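Long-range contacts in endonuclease II (Enterobacteria phage t4, PDB 2WSH), which nicks and cleaves cytosine-containing double-stranded DNA in a sequence-specific, magnesium-dependent way, helping the phage to degrade its host's chromosome: residues L23-N28 with S89-G94; G29-L34 with Y67-I72; I36-N41 with N60-I65; Y44-N49 with S95-Y100. The protein carries 1 engineered substitution. One frame throughout, in Å; residues are numbered along the deposited sequence.

Interaction 1. Residues L23-N28 with S89-G94; sequences LELDDN and SALKEG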
loop_
_atom_site.group_PDB
_atom_site.type_symbol
_atom_site.label_atom_id
_atom_site.label_comp_id
_atom_site.label_asym_id
_atom_site.label_seq_id
_atom_site.Cartn_x
_atom_site.Cartn_y
_atom_site.Cartn_z
ATOM N N LEU A 23 -0.028 -1.670 35.943
ATOM C CA LEU A 23 -0.609 -2.659 36.844
ATOM C C LEU A 23 -0.122 -2.412 38.267
ATOM O O LEU A 23 1.031 -2.040 38.476
ATOM C CB LEU A 23 -0.255 -4.079 36.402
ATOM C CG LEU A 23 -0.779 -4.523 35.037
ATOM C CD1 LEU A 23 -0.468 -5.989 34.811
ATOM C CD2 LEU A 23 -2.273 -4.271 34.932
ATOM N N GLU A 24 -0.998 -2.619 39.242
ATOM C CA GLU A 24 -0.645 -2.376 40.634
ATOM C C GLU A 24 -1.404 -3.282 41.600
ATOM O O GLU A 24 -2.607 -3.500 41.453
ATOM C CB GLU A 24 -0.861 -0.903 40.988
ATOM C CG GLU A 24 -2.135 -0.304 40.413
ATOM C CD GLU A 24 -2.050 1.203 40.263
ATOM O OE1 GLU A 24 -0.934 1.752 40.392
ATOM O OE2 GLU A 24 -3.097 1.839 40.014
ATOM N N LEU A 25 -0.681 -3.816 42.579
ATOM C CA LEU A 25 -1.265 -4.677 43.600
ATOM C C LEU A 25 -1.928 -3.837 44.685
ATOM O O LEU A 25 -1.442 -2.760 45.023
ATOM C CB LEU A 25 -0.187 -5.562 44.225
ATOM C CG LEU A 25 0.507 -6.585 43.324
ATOM C CD1 LEU A 25 1.681 -7.222 44.052
ATOM C CD2 LEU A 25 -0.473 -7.648 42.851
ATOM N N ASP A 26 -3.041 -4.327 45.227
ATOM C CA ASP A 26 -3.694 -3.650 46.344
ATOM C C ASP A 26 -3.179 -4.189 47.679
ATOM O O ASP A 26 -2.247 -4.994 47.714
ATOM C CB ASP A 26 -5.224 -3.751 46.252
ATOM C CG ASP A 26 -5.733 -5.178 46.373
ATOM O OD1 ASP A 26 -5.007 -6.033 46.918
ATOM O OD2 ASP A 26 -6.870 -5.443 45.924
ATOM N N ASP A 27 -3.792 -3.742 48.771
ATOM C CA ASP A 27 -3.305 -4.055 50.113
ATOM C C ASP A 27 -3.212 -5.549 50.417
ATOM O O ASP A 27 -2.308 -5.982 51.133
ATOM C CB ASP A 27 -4.149 -3.342 51.171
ATOM C CG ASP A 27 -3.813 -1.867 51.279
ATOM O OD1 ASP A 27 -2.676 -1.492 50.923
ATOM O OD2 ASP A 27 -4.683 -1.086 51.723
ATOM N N ASN A 28 -4.140 -6.333 49.881
ATOM C CA ASN A 28 -4.092 -7.779 50.071
ATOM C C ASN A 28 -3.496 -8.521 48.876
ATOM O O ASN A 28 -3.534 -9.750 48.813
ATOM C CB ASN A 28 -5.467 -8.340 50.453
ATOM C CG ASN A 28 -6.597 -7.699 49.677
ATOM O OD1 ASN A 28 -6.488 -7.467 48.474
ATOM N ND2 ASN A 28 -7.698 -7.413 50.365
ATOM N N SER A 89 5.658 -11.976 39.447
ATOM C CA SER A 89 6.879 -11.900 40.243
ATOM C C SER A 89 7.493 -10.504 40.178
ATOM O O SER A 89 8.122 -10.051 41.136
ATOM C CB SER A 89 7.889 -12.970 39.821
ATOM O OG SER A 89 8.261 -12.825 38.463
ATOM N N ALA A 90 7.301 -9.815 39.056
ATOM C CA ALA A 90 7.725 -8.423 38.959
ATOM C C ALA A 90 6.930 -7.589 39.955
ATOM O O ALA A 90 7.494 -6.811 40.728
ATOM C CB ALA A 90 7.536 -7.894 37.549
ATOM N N LEU A 91 5.613 -7.768 39.937
ATOM C CA LEU A 91 4.730 -7.083 40.872
ATOM C C LEU A 91 5.121 -7.391 42.314
ATOM O O LEU A 91 5.231 -6.490 43.143
ATOM C CB LEU A 91 3.277 -7.491 40.627
ATOM C CG LEU A 91 2.626 -6.931 39.361
ATOM C CD1 LEU A 91 1.302 -7.617 39.096
ATOM C CD2 LEU A 91 2.438 -5.430 39.474
ATOM N N LYS A 92 5.330 -8.671 42.606
ATOM C CA LYS A 92 5.705 -9.094 43.951
ATOM C C LYS A 92 7.037 -8.493 44.387
ATOM O O LYS A 92 7.171 -8.023 45.515
ATOM C CB LYS A 92 5.746 -10.617 44.045
ATOM C CG LYS A 92 4.375 -11.261 44.196
ATOM C CD LYS A 92 4.492 -12.757 44.445
ATOM C CE LYS A 92 5.093 -13.475 43.244
ATOM N NZ LYS A 92 5.284 -14.927 43.500
ATOM N N GLU A 93 8.017 -8.504 43.487
ATOM C CA GLU A 93 9.313 -7.894 43.765
ATOM C C GLU A 93 9.184 -6.379 43.910
ATOM O O GLU A 93 10.177 -5.673 44.091
ATOM C CB GLU A 93 10.328 -8.258 42.675
ATOM C CG GLU A 93 10.890 -9.669 42.813
ATOM C CD GLU A 93 11.493 -10.197 41.525
ATOM O OE1 GLU A 93 11.240 -9.601 40.457
ATOM O OE2 GLU A 93 12.217 -11.216 41.577
ATOM N N GLY A 94 7.951 -5.889 43.830
ATOM C CA GLY A 94 7.658 -4.478 44.027
ATOM C C GLY A 94 8.009 -3.588 42.847
ATOM O O GLY A 94 8.128 -2.372 42.993
#
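Leu-91 reaches out from the last turn of helix 82-92 and crosses Leu-25 obliquely, and this meeting of two leucines carries the contact. Both side chains have CG anti to their own carbonyl carbon and an extended second torsion. CD1 of Leu-25 lies against the base of Leu-91, 3.8 Å from Leu-91 CB and 3.7 Å from Leu-91 O, while Leu-25 CD2 faces Leu-91 CD1 at 4.2 Å. The other methyl of Leu-91, CD2, turns to the backbone of Leu-23 and rests 3.8 Å from Leu-23 O; the Leu-23 side chain is farther off, with CB 4.3 Å from Leu-91 CD2. No hydrogen bond joins the two segments, so hydrocarbon contact holds them together. Gly-94, with positive phi, ends the helix in a Schellman motif and turns the chain toward the next strand. The contact lays the loop that follows strand 18-23 against the C-terminal end of helix 82-92, a helix of the GIY-YIG domain. Ile-31 touches both Leu-25 and Leu-91, Val-97 of strand 97-111 packs on Leu-91, and Leu-23 leans on Phe-99 of that same strand.

Interaction 2. Residues G29-L34 with Y67-I72; sequences GSIKQL and YYRTAI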
loop_
_atom_site.group_PDB
_atom_site.type_symbol
_atom_site.label_atom_id
_atom_site.label_comp_id
_atom_site.label_asym_id
_atom_site.label_seq_id
_atom_site.Cartn_x
_atom_site.Cartn_y
_atom_site.Cartn_z
ATOM N N GLY A 29 -2.942 -7.765 47.933
ATOM C CA GLY A 29 -2.169 -8.336 46.845
ATOM C C GLY A 29 -2.943 -8.677 45.585
ATOM O O GLY A 29 -2.545 -9.562 44.828
ATOM N N SER A 30 -4.045 -7.977 45.351
ATOM C CA SER A 30 -4.830 -8.195 44.142
ATOM C C SER A 30 -4.591 -7.081 43.129
ATOM O O SER A 30 -4.575 -5.903 43.488
ATOM C CB SER A 30 -6.319 -8.279 44.477
ATOM O OG SER A 30 -7.093 -8.430 43.300
ATOM N N ILE A 31 -4.401 -7.455 41.868
ATOM C CA ILE A 31 -4.272 -6.472 40.797
ATOM C C ILE A 31 -5.566 -5.679 40.650
ATOM O O ILE A 31 -6.587 -6.214 40.211
ATOM C CB ILE A 31 -3.927 -7.135 39.446
ATOM C CG1 ILE A 31 -2.543 -7.779 39.501
ATOM C CG2 ILE A 31 -3.985 -6.115 38.321
ATOM C CD1 ILE A 31 -2.193 -8.591 38.270
ATOM N N LYS A 32 -5.520 -4.403 41.022
ATOM C CA LYS A 32 -6.703 -3.549 40.967
ATOM C C LYS A 32 -7.314 -3.559 39.574
ATOM O O LYS A 32 -6.632 -3.851 38.592
ATOM C CB LYS A 32 -6.354 -2.113 41.370
ATOM C CG LYS A 32 -5.684 -1.982 42.729
ATOM C CD LYS A 32 -5.442 -0.521 43.073
ATOM C CE LYS A 32 -4.465 -0.370 44.228
ATOM N NZ LYS A 32 -4.090 1.058 44.438
ATOM N N GLN A 33 -8.604 -3.246 39.494
ATOM C CA GLN A 33 -9.300 -3.190 38.213
ATOM C C GLN A 33 -8.758 -2.072 37.332
ATOM O O GLN A 33 -8.118 -1.138 37.814
ATOM C CB GLN A 33 -10.805 -3.007 38.418
ATOM C CG GLN A 33 -11.520 -4.256 38.895
ATOM C CD GLN A 33 -12.942 -3.976 39.337
ATOM O OE1 GLN A 33 -13.790 -3.586 38.535
ATOM N NE2 GLN A 33 -13.211 -4.179 40.622
ATOM N N LEU A 34 -9.024 -2.174 36.036
ATOM C CA LEU A 34 -8.510 -1.213 35.078
ATOM C C LEU A 34 -9.634 -0.407 34.445
ATOM O O LEU A 34 -10.494 -0.957 33.753
ATOM C CB LEU A 34 -7.715 -1.930 33.988
ATOM C CG LEU A 34 -6.654 -2.918 34.469
ATOM C CD1 LEU A 34 -6.054 -3.656 33.288
ATOM C CD2 LEU A 34 -5.574 -2.210 35.278
ATOM N N TYR A 67 -6.880 -10.225 30.451
ATOM C CA TYR A 67 -6.501 -11.632 30.440
ATOM C C TYR A 67 -5.342 -11.848 31.408
ATOM O O TYR A 67 -5.384 -12.752 32.244
ATOM C CB TYR A 67 -6.123 -12.054 29.015
ATOM C CG TYR A 67 -5.419 -13.391 28.884
ATOM C CD1 TYR A 67 -6.102 -14.519 28.435
ATOM C CD2 TYR A 67 -4.067 -13.522 29.185
ATOM C CE1 TYR A 67 -5.459 -15.741 28.302
ATOM C CE2 TYR A 67 -3.416 -14.736 29.057
ATOM C CZ TYR A 67 -4.116 -15.841 28.615
ATOM O OH TYR A 67 -3.470 -17.049 28.487
ATOM N N TYR A 68 -4.314 -11.007 31.300
ATOM C CA TYR A 68 -3.175 -11.059 32.212
ATOM C C TYR A 68 -3.637 -10.884 33.649
ATOM O O TYR A 68 -3.310 -11.689 34.516
ATOM C CB TYR A 68 -2.142 -9.972 31.884
ATOM C CG TYR A 68 -1.331 -10.213 30.632
ATOM C CD1 TYR A 68 -0.593 -11.376 30.467
ATOM C CD2 TYR A 68 -1.284 -9.261 29.621
ATOM C CE1 TYR A 68 0.152 -11.594 29.322
ATOM C CE2 TYR A 68 -0.539 -9.471 28.476
ATOM C CZ TYR A 68 0.176 -10.636 28.332
ATOM O OH TYR A 68 0.917 -10.843 27.190
ATOM N N ARG A 69 -4.392 -9.816 33.899
ATOM C CA ARG A 69 -4.880 -9.519 35.238
ATOM C C ARG A 69 -5.649 -10.691 35.844
ATOM O O ARG A 69 -5.406 -11.083 36.988
ATOM C CB ARG A 69 -5.772 -8.274 35.222
ATOM C CG ARG A 69 -6.567 -8.092 36.502
ATOM C CD ARG A 69 -7.299 -6.757 36.540
ATOM N NE ARG A 69 -7.867 -6.510 37.864
ATOM C CZ ARG A 69 -9.063 -6.937 38.257
ATOM N NH1 ARG A 69 -9.830 -7.628 37.424
ATOM N NH2 ARG A 69 -9.494 -6.672 39.483
ATOM N N THR A 70 -6.580 -11.238 35.072
ATOM C CA THR A 70 -7.414 -12.339 35.538
ATOM C C THR A 70 -6.591 -13.582 35.864
ATOM O O THR A 70 -6.720 -14.150 36.948
ATOM C CB THR A 70 -8.484 -12.704 34.503
ATOM O OG1 THR A 70 -9.328 -11.570 34.280
ATOM C CG2 THR A 70 -9.328 -13.872 34.998
ATOM N N ALA A 71 -5.747 -13.998 34.924
ATOM C CA ALA A 71 -4.892 -15.164 35.126
ATOM C C ALA A 71 -4.120 -15.047 36.431
ATOM O O ALA A 71 -4.003 -16.014 37.184
ATOM C CB ALA A 71 -3.933 -15.341 33.954
ATOM N N ILE A 72 -3.605 -13.853 36.702
ATOM C CA ILE A 72 -2.784 -13.627 37.886
ATOM C C ILE A 72 -3.619 -13.610 39.162
ATOM O O ILE A 72 -3.269 -14.254 40.152
ATOM C CB ILE A 72 -1.973 -12.315 37.766
ATOM C CG1 ILE A 72 -0.980 -12.418 36.602
ATOM C CG2 ILE A 72 -1.256 -12.000 39.078
ATOM C CD1 ILE A 72 -0.339 -11.102 36.214
#
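The irregular chain of Gly-29 to Leu-34 passes alongside helix 61-73 and comes nearest at Ile-31 and Arg-69, whose CA atoms are 6.4 Å apart. Arg-69 has the largest share of the contact. Its CG is anti to the backbone N (chi1 167°) and the chain stays extended as far as NE, which carries the guanidinium straight across to the loop's carbonyls. There NE donates to Ile-31 O at 2.7 Å, arriving above the carbonyl plane rather than along a lone pair. Weaker bonds run from NE to Lys-32 O and from NH2 to Ile-31 O, so one carbonyl oxygen receives two donors of the same guanidinium. Gln-33 covers a face of that group, its CG 3.2 Å from Arg-69 NH2. Nearer the helix, the aliphatic part of Arg-69 slides past Ile-31 in the opposite direction, with Ile-31 CG2 3.7 Å from Arg-69 CG. The other branch of Ile-31 crosses Ile-72 at about a right angle; Ile-31 CD1 lies 3.6 Å from Ile-72 CG2. A guanidinium gripping backbone carbonyls thus fastens the loop to helix 61-73 of the GIY-YIG nuclease domain. Ile-87 and His-88 of helix 82-92 touch Ile-72, and Leu-34 reaches Thr-21 and Leu-23 of strand 18-23.

Interaction 3. Residues I36-N41 with N60-I65; sequences IPNKYN and NLRKRI. With PO4 (phosphate ion), chain E.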
loop_
_atom_site.group_PDB
_atom_site.type_symbol
_atom_site.label_atom_id
_atom_site.label_comp_id
_atom_site.label_asym_id
_atom_site.label_seq_id
_atom_site.Cartn_x
_atom_site.Cartn_y
_atom_site.Cartn_z
ATOM N N ILE A 36 -10.042 1.859 31.647
ATOM C CA ILE A 36 -9.318 2.266 30.451
ATOM C C ILE A 36 -10.199 2.120 29.218
ATOM O O ILE A 36 -10.971 1.166 29.114
ATOM C CB ILE A 36 -8.052 1.412 30.260
ATOM C CG1 ILE A 36 -8.392 -0.071 30.426
ATOM C CG2 ILE A 36 -6.971 1.820 31.251
ATOM C CD1 ILE A 36 -7.183 -0.965 30.602
ATOM N N PRO A 37 -10.093 3.072 28.280
ATOM C CA PRO A 37 -10.826 2.952 27.017
ATOM C C PRO A 37 -10.212 1.821 26.210
ATOM O O PRO A 37 -9.095 1.398 26.503
ATOM C CB PRO A 37 -10.557 4.292 26.322
ATOM C CG PRO A 37 -9.982 5.193 27.375
ATOM C CD PRO A 37 -9.275 4.292 28.331
ATOM N N ASN A 38 -10.918 1.311 25.210
ATOM C CA ASN A 38 -10.350 0.215 24.438
ATOM C C ASN A 38 -9.478 0.711 23.290
ATOM O O ASN A 38 -9.611 1.842 22.827
ATOM C CB ASN A 38 -11.424 -0.756 23.945
ATOM C CG ASN A 38 -10.930 -2.194 23.901
ATOM O OD1 ASN A 38 -11.720 -3.137 23.951
ATOM N ND2 ASN A 38 -9.615 -2.367 23.820
ATOM N N LYS A 39 -8.579 -0.157 22.849
ATOM C CA LYS A 39 -7.588 0.175 21.844
ATOM C C LYS A 39 -7.379 -1.082 21.012
ATOM O O LYS A 39 -7.056 -2.140 21.548
ATOM C CB LYS A 39 -6.289 0.638 22.506
ATOM C CG LYS A 39 -5.391 1.466 21.601
ATOM C CD LYS A 39 -4.537 2.425 22.409
ATOM C CE LYS A 39 -5.281 3.720 22.713
ATOM N NZ LYS A 39 -5.272 4.656 21.549
ATOM N N TYR A 40 -7.588 -0.968 19.705
ATOM C CA TYR A 40 -7.602 -2.133 18.832
ATOM C C TYR A 40 -6.453 -2.112 17.835
ATOM O O TYR A 40 -5.981 -1.047 17.439
ATOM C CB TYR A 40 -8.929 -2.208 18.074
ATOM C CG TYR A 40 -10.150 -2.025 18.946
ATOM C CD1 TYR A 40 -10.739 -3.107 19.588
ATOM C CD2 TYR A 40 -10.716 -0.769 19.126
ATOM C CE1 TYR A 40 -11.859 -2.943 20.388
ATOM C CE2 TYR A 40 -11.835 -0.594 19.924
ATOM C CZ TYR A 40 -12.403 -1.684 20.551
ATOM O OH TYR A 40 -13.513 -1.513 21.345
ATOM N N ASN A 41 -6.006 -3.300 17.438
ATOM C CA ASN A 41 -5.043 -3.435 16.351
ATOM C C ASN A 41 -3.721 -2.722 16.634
ATOM O O ASN A 41 -3.325 -1.817 15.901
ATOM C CB ASN A 41 -5.659 -2.906 15.054
ATOM C CG ASN A 41 -4.980 -3.449 13.816
ATOM O OD1 ASN A 41 -5.062 -2.855 12.742
ATOM N ND2 ASN A 41 -4.306 -4.587 13.957
ATOM N N ASN A 60 -7.179 -6.416 20.281
ATOM C CA ASN A 60 -7.964 -5.820 21.360
ATOM C C ASN A 60 -7.178 -5.757 22.669
ATOM O O ASN A 60 -7.104 -6.738 23.411
ATOM C CB ASN A 60 -9.257 -6.618 21.552
ATOM C CG ASN A 60 -10.211 -5.971 22.534
ATOM O OD1 ASN A 60 -9.801 -5.240 23.436
ATOM N ND2 ASN A 60 -11.497 -6.257 22.378
ATOM N N LEU A 61 -6.613 -4.590 22.958
ATOM C CA LEU A 61 -5.662 -4.453 24.059
ATOM C C LEU A 61 -6.294 -4.546 25.445
ATOM O O LEU A 61 -5.708 -5.125 26.365
ATOM C CB LEU A 61 -4.867 -3.152 23.925
ATOM C CG LEU A 61 -3.721 -2.959 24.918
ATOM C CD1 LEU A 61 -2.725 -4.107 24.820
ATOM C CD2 LEU A 61 -3.032 -1.622 24.679
ATOM N N ARG A 62 -7.483 -3.974 25.605
ATOM C CA ARG A 62 -8.145 -4.022 26.901
ATOM C C ARG A 62 -8.428 -5.474 27.272
ATOM O O ARG A 62 -8.282 -5.874 28.428
ATOM C CB ARG A 62 -9.437 -3.195 26.904
ATOM C CG ARG A 62 -9.999 -2.954 28.300
ATOM C CD ARG A 62 -11.188 -2.010 28.280
ATOM N NE ARG A 62 -12.354 -2.606 27.637
ATOM C CZ ARG A 62 -13.521 -1.986 27.482
ATOM N NH1 ARG A 62 -13.677 -0.745 27.923
ATOM N NH2 ARG A 62 -14.531 -2.605 26.883
ATOM N N LYS A 63 -8.828 -6.265 26.284
ATOM C CA LYS A 63 -9.073 -7.684 26.515
ATOM C C LYS A 63 -7.798 -8.440 26.883
ATOM O O LYS A 63 -7.800 -9.249 27.810
ATOM C CB LYS A 63 -9.754 -8.335 25.310
ATOM C CG LYS A 63 -11.268 -8.435 25.444
ATOM C CD LYS A 63 -11.875 -9.318 24.362
ATOM C CE LYS A 63 -11.433 -10.769 24.507
ATOM N NZ LYS A 63 -12.166 -11.668 23.570
ATOM N N ARG A 64 -6.716 -8.165 26.160
ATOM C CA ARG A 64 -5.440 -8.839 26.389
ATOM C C ARG A 64 -4.875 -8.558 27.782
ATOM O O ARG A 64 -4.424 -9.472 28.473
ATOM C CB ARG A 64 -4.420 -8.439 25.320
ATOM C CG ARG A 64 -3.105 -9.211 25.375
ATOM C CD ARG A 64 -3.297 -10.681 25.013
ATOM N NE ARG A 64 -4.140 -10.849 23.832
ATOM C CZ ARG A 64 -3.699 -10.831 22.578
ATOM N NH1 ARG A 64 -2.413 -10.651 22.316
ATOM N NH2 ARG A 64 -4.553 -10.991 21.579
ATOM N N ILE A 65 -4.896 -7.293 28.188
ATOM C CA ILE A 65 -4.399 -6.909 29.502
ATOM C C ILE A 65 -5.232 -7.551 30.606
ATOM O O ILE A 65 -4.690 -8.100 31.566
ATOM C CB ILE A 65 -4.376 -5.381 29.705
ATOM C CG1 ILE A 65 -3.567 -4.703 28.596
ATOM C CG2 ILE A 65 -3.809 -5.040 31.075
ATOM C CD1 ILE A 65 -2.364 -5.488 28.160
HETATM P P PO4 E . 0.068 -12.458 23.164
HETATM O O1 PO4 E . 1.419 -11.929 22.747
HETATM O O2 PO4 E . -0.741 -12.820 21.939
HETATM O O3 PO4 E . 0.209 -13.676 24.048
HETATM O O4 PO4 E . -0.620 -11.360 23.934
#
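A backbone bond from outside the helix meets its first turn almost head-on: Leu-61 N donates to Lys-39 O over 2.9 Å, nearly straight at 170° and close to the axis of the C=O. Asn-60, the N-cap, lends OD1 to Lys-63 N at 3.2 Å, reached from above the amide plane. The Asn-38 side chain crosses that of Asn-60 at about a right angle, the two amide planes 52° apart. The ring of Tyr-40 lies beside Asn-60, its edge toward Asn-60 ND2, with CE1 3.9 Å away. Arg-62 bends at chi3 (68°), bringing its guanidinium over Asn-38, while Ile-36 CG1 packs on Arg-62 CG at 3.9 Å. Two residues on, Arg-64 bends at chi2 and chi3 and runs toward Tyr-44; in the conformer described its NH1 donates to phosphate O4 over 2.5 Å and also to Lys-57 O. This is an N-capped helix start in the GIY-YIG domain: Lys-39 O and Asn-60 OD1 serve first-turn N-H groups, and the positive charge of Arg-64 suits it to bind an anion.

Interaction 4. Residues Y44-N49 with S95-Y100; sequences YAIAIN and SKVEFY. With PO4 (phosphate ion), chain E.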
loop_
_atom_site.group_PDB
_atom_site.type_symbol
_atom_site.label_atom_id
_atom_site.label_comp_id
_atom_site.label_asym_id
_atom_site.label_seq_id
_atom_site.Cartn_x
_atom_site.Cartn_y
_atom_site.Cartn_z
ATOM N N TYR A 44 1.856 -3.888 21.327
ATOM C CA TYR A 44 1.970 -3.456 22.708
ATOM C C TYR A 44 3.320 -3.814 23.299
ATOM O O TYR A 44 3.987 -4.739 22.845
ATOM C CB TYR A 44 0.802 -3.954 23.567
ATOM C CG TYR A 44 0.781 -5.432 23.895
ATOM C CD1 TYR A 44 1.343 -5.905 25.074
ATOM C CD2 TYR A 44 0.158 -6.344 23.054
ATOM C CE1 TYR A 44 1.304 -7.246 25.400
ATOM C CE2 TYR A 44 0.119 -7.694 23.368
ATOM C CZ TYR A 44 0.693 -8.134 24.545
ATOM O OH TYR A 44 0.659 -9.465 24.874
ATOM N N ALA A 45 3.729 -3.045 24.296
ATOM C CA ALA A 45 5.017 -3.247 24.923
ATOM C C ALA A 45 4.814 -3.362 26.421
ATOM O O ALA A 45 4.079 -2.580 27.020
ATOM C CB ALA A 45 5.953 -2.092 24.596
ATOM N N ILE A 46 5.448 -4.359 27.020
ATOM C CA ILE A 46 5.445 -4.480 28.463
ATOM C C ILE A 46 6.770 -3.956 28.979
ATOM O O ILE A 46 7.829 -4.335 28.471
ATOM C CB ILE A 46 5.255 -5.939 28.909
ATOM C CG1 ILE A 46 3.983 -6.514 28.290
ATOM C CG2 ILE A 46 5.209 -6.032 30.432
ATOM C CD1 ILE A 46 3.636 -7.901 28.791
ATOM N N ALA A 47 6.705 -3.074 29.973
ATOM C CA ALA A 47 7.901 -2.479 30.561
ATOM C C ALA A 47 7.940 -2.721 32.059
ATOM O O ALA A 47 6.939 -2.543 32.752
ATOM C CB ALA A 47 7.953 -0.982 30.271
ATOM N N ILE A 48 9.103 -3.141 32.544
ATOM C CA ILE A 48 9.317 -3.392 33.961
ATOM C C ILE A 48 10.428 -2.466 34.440
ATOM O O ILE A 48 11.558 -2.535 33.954
ATOM C CB ILE A 48 9.727 -4.859 34.221
ATOM C CG1 ILE A 48 8.731 -5.828 33.576
ATOM C CG2 ILE A 48 9.826 -5.129 35.712
ATOM C CD1 ILE A 48 7.351 -5.810 34.208
ATOM N N ASN A 49 10.100 -1.592 35.383
ATOM C CA ASN A 49 11.038 -0.571 35.818
ATOM C C ASN A 49 11.563 0.225 34.621
ATOM O O ASN A 49 12.757 0.509 34.520
ATOM C CB ASN A 49 12.171 -1.204 36.625
ATOM C CG ASN A 49 11.659 -1.944 37.849
ATOM O OD1 ASN A 49 10.673 -1.534 38.463
ATOM N ND2 ASN A 49 12.319 -3.040 38.204
ATOM N N SER A 95 8.169 -4.190 41.674
ATOM C CA SER A 95 8.556 -3.450 40.478
ATOM C C SER A 95 7.372 -2.746 39.827
ATOM O O SER A 95 6.216 -3.058 40.115
ATOM C CB SER A 95 9.220 -4.387 39.471
ATOM O OG SER A 95 10.410 -4.938 40.006
ATOM N N LYS A 96 7.669 -1.793 38.947
ATOM C CA LYS A 96 6.636 -1.084 38.201
ATOM C C LYS A 96 6.370 -1.792 36.878
ATOM O O LYS A 96 7.302 -2.071 36.131
ATOM C CB LYS A 96 7.072 0.354 37.927
ATOM C CG LYS A 96 5.957 1.240 37.390
ATOM C CD LYS A 96 6.505 2.338 36.496
ATOM C CE LYS A 96 7.757 2.963 37.086
ATOM N NZ LYS A 96 8.461 3.834 36.100
ATOM N N VAL A 97 5.102 -2.069 36.587
ATOM C CA VAL A 97 4.733 -2.813 35.382
ATOM C C VAL A 97 3.827 -1.984 34.482
ATOM O O VAL A 97 2.685 -1.686 34.842
ATOM C CB VAL A 97 4.002 -4.128 35.727
ATOM C CG1 VAL A 97 3.583 -4.854 34.452
ATOM C CG2 VAL A 97 4.873 -5.017 36.603
ATOM N N GLU A 98 4.332 -1.627 33.306
ATOM C CA GLU A 98 3.606 -0.746 32.402
ATOM C C GLU A 98 3.354 -1.374 31.040
ATOM O O GLU A 98 4.165 -2.151 30.538
ATOM C CB GLU A 98 4.371 0.568 32.218
ATOM C CG GLU A 98 4.554 1.364 33.498
ATOM C CD GLU A 98 5.453 2.569 33.304
ATOM O OE1 GLU A 98 6.622 2.384 32.905
ATOM O OE2 GLU A 98 4.991 3.702 33.554
ATOM N N PHE A 99 2.215 -1.031 30.454
ATOM C CA PHE A 99 1.902 -1.406 29.086
ATOM C C PHE A 99 1.856 -0.162 28.210
ATOM O O PHE A 99 1.203 0.823 28.556
ATOM C CB PHE A 99 0.550 -2.116 29.029
ATOM C CG PHE A 99 0.574 -3.506 29.585
ATOM C CD1 PHE A 99 0.711 -4.595 28.745
ATOM C CD2 PHE A 99 0.466 -3.724 30.948
ATOM C CE1 PHE A 99 0.734 -5.881 29.254
ATOM C CE2 PHE A 99 0.494 -5.006 31.461
ATOM C CZ PHE A 99 0.629 -6.085 30.612
ATOM N N TYR A 100 2.559 -0.214 27.084
ATOM C CA TYR A 100 2.494 0.831 26.072
ATOM C C TYR A 100 1.828 0.279 24.818
ATOM O O TYR A 100 1.865 -0.924 24.568
ATOM C CB TYR A 100 3.895 1.319 25.714
ATOM C CG TYR A 100 4.554 2.176 26.768
ATOM C CD1 TYR A 100 4.754 3.536 26.558
ATOM C CD2 TYR A 100 4.988 1.628 27.968
ATOM C CE1 TYR A 100 5.364 4.326 27.515
ATOM C CE2 TYR A 100 5.597 2.410 28.933
ATOM C CZ TYR A 100 5.782 3.758 28.700
ATOM O OH TYR A 100 6.388 4.542 29.654
HETATM P P PO4 E . 0.068 -12.458 23.164
HETATM O O1 PO4 E . 1.419 -11.929 22.747
HETATM O O2 PO4 E . -0.741 -12.820 21.939
HETATM O O3 PO4 E . 0.209 -13.676 24.048
HETATM O O4 PO4 E . -0.620 -11.360 23.934
#
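Tyr-44, early in strand 42-48, has CG in the crowded position between backbone N and carbonyl carbon (chi1 72°), which stands its ring beside that of Phe-99: Tyr-44 CD1 meets the edge of Phe-99 at CD1, 3.9 Å away. Its hydroxyl donates to phosphate O4 over a very short 2.5 Å. Ala-45 and Tyr-100 form a hydrogen-bonded antiparallel pair, with two backbone bonds. Ile-46, which forms a non-hydrogen-bonded pair with Phe-99, presses CG1 to 3.4 Å from Phe-99 CE1. Ala-47 pairs with Glu-98 through two nearly straight bonds. Ile-48, in a non-hydrogen-bonded pair with Val-97, lays CD1 3.5 Å from Val-97 CG2. Just past the strand, Asn-49 prolongs the pairing: its N donates to Lys-96 O, and its OD1 accepts from Lys-96 N at 3.1 Å. Both strands belong to the GIY-YIG domain's antiparallel sheet, 51-58 flanking 42-48 and 18-23 flanking 97-111. Ala-90 of helix 82-92 packs on Ile-48 and Val-97, Met-8 of helix 8-14 on Ala-45, Ala-47 and Tyr-100 across the sheet.

How the interactions relate
Interactions 1, 2 and 3 follow one long loop, 23-41, across the ends and flanks of helices 61-73 and 82-92, while interaction 4 pairs two strands of the sheet they pack on. Interactions 1 and 2, with centres 10 Å apart, merge where Leu-91 CD1 meets Ile-31 CD1 at 3.7 Å. Helix 61-73 links interactions 2 and 3, Leu-34 CD1 lying 3.4 Å from Ile-65 CG2. Phe-99 gathers all of them: Leu-23, Tyr-68 and Ile-65 each pack on its ring. Interactions 3 and 4 share the phosphate, bound by Arg-64 and Tyr-44 with Tyr-54 and Lys-83; Tyr-68 OH lies 2.7 Å from Tyr-44 OH. This ion, probably from the crystallisation liquor, is consistent with a DNA phosphate site.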